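Local coordinates for protein nitrite reductase (Hyphomicrobium denitrificans, PDB 2DV6) that probably catalyses the one-electron reduction of nitrite to nitric oxide in denitrification, using bound copper ions and electrons from a cytochrome c, at residues R147-L152 with L327-V332. Sequence-based numbering, arbitrary orientation.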
loop_
_atom_site.group_PDB
_atom_site.type_symbol
_atom_site.label_atom_id
_atom_site.label_comp_id
_atom_site.label_asym_id
_atom_site.label_seq_id
_atom_site.Cartn_x
_atom_site.Cartn_y
_atom_site.Cartn_z
ATOM N N ARG A 147 2.161 19.856 -39.374
ATOM C CA ARG A 147 1.824 20.073 -40.759
ATOM C C ARG A 147 0.860 21.253 -40.786
ATOM O O ARG A 147 -0.222 21.179 -40.192
ATOM C CB ARG A 147 1.067 18.863 -41.255
ATOM C CG ARG A 147 0.730 18.883 -42.722
ATOM C CD ARG A 147 1.597 17.820 -43.337
ATOM N NE ARG A 147 2.571 18.470 -44.093
ATOM C CZ ARG A 147 3.733 17.957 -44.461
ATOM N NH1 ARG A 147 4.140 16.776 -44.062
ATOM N NH2 ARG A 147 4.509 18.717 -45.214
ATOM N N ASP A 148 1.244 22.319 -41.503
ATOM C CA ASP A 148 0.359 23.443 -41.839
ATOM C C ASP A 148 -0.841 22.872 -42.627
ATOM O O ASP A 148 -0.656 22.087 -43.546
ATOM C CB ASP A 148 1.173 24.453 -42.690
ATOM C CG ASP A 148 0.384 25.738 -43.029
ATOM O OD1 ASP A 148 -0.848 25.684 -43.235
ATOM O OD2 ASP A 148 1.017 26.816 -43.107
ATOM N N PRO A 149 -2.081 23.172 -42.222
ATOM C CA PRO A 149 -3.203 22.564 -42.938
ATOM C C PRO A 149 -3.431 23.087 -44.382
ATOM O O PRO A 149 -4.221 22.485 -45.136
ATOM C CB PRO A 149 -4.411 22.913 -42.064
ATOM C CG PRO A 149 -3.985 24.258 -41.388
ATOM C CD PRO A 149 -2.523 24.013 -41.090
ATOM N N ALA A 150 -2.760 24.184 -44.759
ATOM C CA ALA A 150 -2.777 24.685 -46.157
ATOM C C ALA A 150 -1.705 24.030 -47.014
ATOM O O ALA A 150 -1.633 24.297 -48.195
ATOM C CB ALA A 150 -2.628 26.235 -46.201
ATOM N N ASP A 151 -0.879 23.179 -46.411
ATOM C CA ASP A 151 0.246 22.533 -47.085
ATOM C C ASP A 151 -0.133 21.203 -47.783
ATOM O O ASP A 151 0.124 20.102 -47.258
ATOM C CB ASP A 151 1.353 22.294 -46.058
ATOM C CG ASP A 151 2.633 21.722 -46.668
ATOM O OD1 ASP A 151 2.763 21.690 -47.918
ATOM O OD2 ASP A 151 3.510 21.306 -45.873
ATOM N N LEU A 152 -0.738 21.327 -48.960
ATOM C CA LEU A 152 -1.079 20.186 -49.816
ATOM C C LEU A 152 -1.040 20.627 -51.302
ATOM O O LEU A 152 -1.288 21.787 -51.592
ATOM C CB LEU A 152 -2.475 19.609 -49.456
ATOM C CG LEU A 152 -3.770 20.358 -49.844
ATOM C CD1 LEU A 152 -4.987 19.474 -49.724
ATOM C CD2 LEU A 152 -3.961 21.622 -49.018
ATOM N N LEU A 327 -4.618 14.843 -30.912
ATOM C CA LEU A 327 -3.949 15.904 -31.643
ATOM C C LEU A 327 -4.415 16.081 -33.088
ATOM O O LEU A 327 -4.622 15.078 -33.799
ATOM C CB LEU A 327 -2.473 15.563 -31.682
ATOM C CG LEU A 327 -1.421 15.923 -30.614
ATOM C CD1 LEU A 327 -1.858 16.735 -29.375
ATOM C CD2 LEU A 327 -0.551 14.722 -30.324
ATOM N N PHE A 328 -4.570 17.348 -33.523
ATOM C CA PHE A 328 -4.740 17.660 -34.938
ATOM C C PHE A 328 -3.333 18.019 -35.429
ATOM O O PHE A 328 -2.674 18.845 -34.836
ATOM C CB PHE A 328 -5.694 18.853 -35.189
ATOM C CG PHE A 328 -7.166 18.531 -35.012
ATOM C CD1 PHE A 328 -7.700 17.333 -35.500
ATOM C CD2 PHE A 328 -8.036 19.458 -34.381
ATOM C CE1 PHE A 328 -9.081 17.028 -35.335
ATOM C CE2 PHE A 328 -9.383 19.163 -34.234
ATOM C CZ PHE A 328 -9.904 17.930 -34.689
ATOM N N ASN A 329 -2.876 17.396 -36.515
ATOM C CA ASN A 329 -1.612 17.822 -37.155
ATOM C C ASN A 329 -0.438 17.975 -36.191
ATOM O O ASN A 329 0.260 19.010 -36.200
ATOM C CB ASN A 329 -1.837 19.084 -38.015
ATOM C CG ASN A 329 -2.728 18.805 -39.206
ATOM O OD1 ASN A 329 -3.459 17.823 -39.189
ATOM N ND2 ASN A 329 -2.670 19.645 -40.261
ATOM N N GLY A 330 -0.262 16.960 -35.321
ATOM C CA GLY A 330 1.013 16.736 -34.640
ATOM C C GLY A 330 1.214 17.200 -33.213
ATOM O O GLY A 330 2.022 16.626 -32.484
ATOM N N SER A 331 0.485 18.230 -32.773
ATOM C CA SER A 331 0.927 18.899 -31.576
ATOM C C SER A 331 -0.195 19.654 -30.898
ATOM O O SER A 331 -1.216 19.977 -31.549
ATOM C CB SER A 331 1.999 19.909 -31.978
ATOM O OG SER A 331 2.854 20.212 -30.902
ATOM N N VAL A 332 -0.001 19.978 -29.619
ATOM C CA VAL A 332 -0.956 20.840 -28.939
ATOM C C VAL A 332 -0.876 22.276 -29.491
ATOM O O VAL A 332 0.212 22.838 -29.554
ATOM C CB VAL A 332 -0.784 20.823 -27.400
ATOM C CG1 VAL A 332 -1.766 21.874 -26.740
ATOM C CG2 VAL A 332 -1.075 19.407 -26.843
#
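Asn329 sets its carboxamide against the backbone carbonyl of Arg147 because CG stands anti to its own carbonyl carbon and beside the backbone N (chi1 -66°), and ND2 ends 2.9 Å from Arg147 O. This hydrogen bond is moderately bent, 149° at the hydrogen, and the amide nitrogen comes from above the carbonyl plane of Arg147. CB of Asn329 also packs 3.4 Å from Arg147 O, while ND2 lies 4.0 Å from CA of Pro149. The same ND2 donates to Tyr293 O and OD1 accepts from Met295 N, both on strand 290-299; three bonds thus satisfy the buried amide and fix its rotation. With an alanine here, Arg147 O would probably lose this donor, and Tyr293 O and Met295 N their side-chain partner.

The side chain of Arg147 leads away from Asn329, with CG anti to the backbone N (chi1 -176°) and bends at chi2 and chi3 carrying the guanidinium back to Asp151. NH2 meets OD2 of Asp151 at 2.9 Å in a nearly straight salt bridge; OD2 lies in the plane of the guanidinium, whereas NH2 stands above the carboxylate plane of Asp151. The salt bridge spans a type I turn, Asp148 to Asp151, within which OD1 of Asp148 accepts from Ala150 N at 2.9 Å as an Asx turn. Asn329 and Gly330 form the corners of a type I' turn, Phe328 to Ser331, at the end of strand 325-328, an outermost strand of its sheet within this chain. The contact therefore ties the loop between strands 125-131 and 163-178 to a tight turn after an edge strand, through a buried side-chain-to-backbone hydrogen bond within the cupredoxin-type fold of copper nitrite reductases.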